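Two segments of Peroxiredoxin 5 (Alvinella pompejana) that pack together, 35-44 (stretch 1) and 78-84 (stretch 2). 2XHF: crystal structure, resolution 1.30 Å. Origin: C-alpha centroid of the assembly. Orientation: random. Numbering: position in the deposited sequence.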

# COMPACT_ATOMS: atom_id res chain seq x y z
N PRO A 35 5.93 -15.96 12.77
CA PRO A 35 5.21 -16.99 12.01
C PRO A 35 3.72 -16.82 12.18
O PRO A 35 3.21 -16.57 13.27
CB PRO A 35 5.65 -18.29 12.71
CG PRO A 35 6.95 -17.96 13.38
CD PRO A 35 6.84 -16.52 13.79
N ILE A 36 2.99 -16.98 11.09
CA ILE A 36 1.54 -16.92 11.18
C ILE A 36 0.99 -17.98 12.14
O ILE A 36 -0.08 -17.79 12.72
CB ILE A 36 0.89 -17.00 9.78
CG1 ILE A 36 -0.59 -16.60 9.87
CG2 ILE A 36 1.08 -18.35 9.12
CD1 ILE A 36 -1.26 -16.43 8.52
N HIS A 37 1.71 -19.09 12.31
CA HIS A 37 1.30 -20.08 13.30
C HIS A 37 1.12 -19.51 14.71
O HIS A 37 0.37 -20.08 15.51
CB HIS A 37 2.29 -21.23 13.33
CG HIS A 37 2.07 -22.23 12.24
ND1 HIS A 37 2.51 -23.53 12.32
CD2 HIS A 37 1.42 -22.12 11.06
CE1 HIS A 37 2.17 -24.17 11.22
NE2 HIS A 37 1.50 -23.35 10.44
N ASP A 38 1.81 -18.42 15.03
CA ASP A 38 1.63 -17.81 16.35
C ASP A 38 0.20 -17.35 16.55
O ASP A 38 -0.29 -17.31 17.67
CB ASP A 38 2.53 -16.59 16.55
CG ASP A 38 4.00 -16.93 16.67
OD1 ASP A 38 4.38 -18.13 16.76
OD2 ASP A 38 4.79 -15.97 16.71
N VAL A 39 -0.48 -16.97 15.47
CA VAL A 39 -1.79 -16.37 15.61
C VAL A 39 -2.83 -17.41 16.04
O VAL A 39 -3.72 -17.11 16.83
CB VAL A 39 -2.21 -15.69 14.27
CG1 VAL A 39 -3.61 -15.10 14.38
CG2 VAL A 39 -1.20 -14.61 13.90
N PHE A 40 -2.70 -18.64 15.53
CA PHE A 40 -3.73 -19.66 15.75
C PHE A 40 -3.24 -20.86 16.58
O PHE A 40 -3.97 -21.80 16.77
CB PHE A 40 -4.33 -20.14 14.42
CG PHE A 40 -4.86 -19.03 13.57
CD1 PHE A 40 -6.11 -18.48 13.84
CD2 PHE A 40 -4.13 -18.56 12.49
CE1 PHE A 40 -6.62 -17.46 13.06
CE2 PHE A 40 -4.63 -17.52 11.71
CZ PHE A 40 -5.89 -16.98 12.00
N ARG A 41 -2.02 -20.80 17.09
CA ARG A 41 -1.52 -21.90 17.91
C ARG A 41 -2.41 -22.10 19.12
O ARG A 41 -2.66 -21.15 19.87
CB ARG A 41 -0.10 -21.61 18.37
CG ARG A 41 0.53 -22.74 19.16
CD ARG A 41 2.01 -22.55 19.42
NE ARG A 41 2.79 -22.52 18.19
CZ ARG A 41 3.40 -21.45 17.72
NH1 ARG A 41 3.37 -20.31 18.40
NH2 ARG A 41 4.08 -21.51 16.57
N GLY A 42 -2.87 -23.33 19.32
CA GLY A 42 -3.62 -23.69 20.51
C GLY A 42 -5.00 -23.06 20.61
O GLY A 42 -5.60 -23.04 21.70
N ARG A 43 -5.51 -22.53 19.50
CA ARG A 43 -6.83 -21.91 19.54
C ARG A 43 -7.55 -21.99 18.19
O ARG A 43 -6.96 -22.38 17.18
CB ARG A 43 -6.71 -20.46 19.99
CG ARG A 43 -6.01 -19.62 18.98
CD ARG A 43 -5.81 -18.15 19.35
NE ARG A 43 -6.14 -17.81 20.73
CZ ARG A 43 -5.29 -17.27 21.59
NH1 ARG A 43 -4.03 -17.04 21.25
NH2 ARG A 43 -5.69 -16.98 22.82
N LYS A 44 -8.82 -21.62 18.19
CA LYS A 44 -9.61 -21.55 16.98
C LYS A 44 -9.65 -20.11 16.48
O LYS A 44 -9.50 -19.17 17.26
CB LYS A 44 -11.03 -22.06 17.24
CG LYS A 44 -11.05 -23.51 17.67
CD LYS A 44 -12.46 -24.05 17.79
CE LYS A 44 -13.21 -23.40 18.92
NZ LYS A 44 -14.53 -24.09 19.20
N HIS A 78 -12.81 -15.88 18.58
CA HIS A 78 -12.64 -14.43 18.65
C HIS A 78 -11.40 -13.97 17.91
O HIS A 78 -11.26 -12.76 17.62
CB HIS A 78 -12.58 -13.93 20.08
CG HIS A 78 -11.20 -13.84 20.64
ND1 HIS A 78 -10.56 -14.91 21.22
CD2 HIS A 78 -10.33 -12.80 20.70
CE1 HIS A 78 -9.36 -14.54 21.62
NE2 HIS A 78 -9.19 -13.26 21.32
N THR A 79 -10.48 -14.89 17.62
CA THR A 79 -9.27 -14.57 16.88
C THR A 79 -9.57 -14.56 15.40
O THR A 79 -9.80 -15.60 14.79
CB THR A 79 -8.16 -15.59 17.18
OG1 THR A 79 -7.92 -15.62 18.59
CG2 THR A 79 -6.88 -15.19 16.46
N ILE A 80 -9.58 -13.36 14.82
CA ILE A 80 -9.92 -13.13 13.43
C ILE A 80 -8.78 -12.35 12.81
O ILE A 80 -8.35 -11.32 13.35
CB ILE A 80 -11.23 -12.31 13.28
CG1 ILE A 80 -12.34 -12.93 14.11
CG2 ILE A 80 -11.64 -12.16 11.81
CD1 ILE A 80 -13.53 -12.01 14.31
N ALA A 81 -8.29 -12.84 11.68
CA ALA A 81 -7.20 -12.19 10.98
C ALA A 81 -7.55 -11.97 9.53
O ALA A 81 -8.11 -12.85 8.87
CB ALA A 81 -5.94 -13.04 11.08
N CYS A 82 -7.21 -10.78 9.05
CA CYS A 82 -7.31 -10.42 7.65
C CYS A 82 -5.91 -10.36 7.09
O CYS A 82 -5.05 -9.72 7.69
CB CYS A 82 -7.95 -9.04 7.53
SG CYS A 82 -8.02 -8.38 5.84
N ILE A 83 -5.67 -11.02 5.96
CA ILE A 83 -4.35 -11.06 5.36
C ILE A 83 -4.41 -10.49 3.94
O ILE A 83 -5.34 -10.75 3.18
CB ILE A 83 -3.77 -12.50 5.38
CG1 ILE A 83 -2.31 -12.52 4.98
CG2 ILE A 83 -4.59 -13.48 4.56
CD1 ILE A 83 -1.56 -13.76 5.53
N ALA A 84 -3.39 -9.71 3.60
CA ALA A 84 -3.26 -9.15 2.27
C ALA A 84 -1.80 -9.02 1.89
O ALA A 84 -0.94 -8.87 2.75
CB ALA A 84 -3.89 -7.78 2.24
O HOH W 1 -9.76 -17.53 19.32

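This is a small, largely apolar contact, 310 Å² summed over both sides, in which a short, weakly bonded helix and the turn after it pack side chains against one face of a strand, with no direct hydrogen bond between them. The strand follows a simple alternation: Thr79, Ala81 and Ile83 point their CA-to-CB bonds toward the first stretch, while Ile80 points away.

Thr79 gives up the most surface. Its methyl meets Val39, with CG2 of Thr79 3.9 Å from CG1 of Val39, and its CB lies 3.8 Å from Lys44 O. Its hydroxyl is reached by the aliphatic part of Arg43, CD to Thr79 OG1 being 3.4 Å. A water bridges the same corner, donating to Lys44 O at 2.6 Å and hydrogen-bonded to Thr79 OG1 at 2.8 Å, so polar atoms here are joined through solvent.

Phe40 leaves its backbone sideways, yet its ring extends to the strand: CZ sits 4.0 Å from Ala81 CB, and the ring edge faces Thr79 O, 4.1 Å from CE1. The small alanine side chain meets the large ring. Farther along, Ile36 CD1 and Ile83 CD1 touch at 4.0 Å.

The type II turn from Phe40 to Arg43, with Gly42 at positive phi, carries the chain from ring to arginine, closed by Arg43 N to Phe40 O at 3.2 Å.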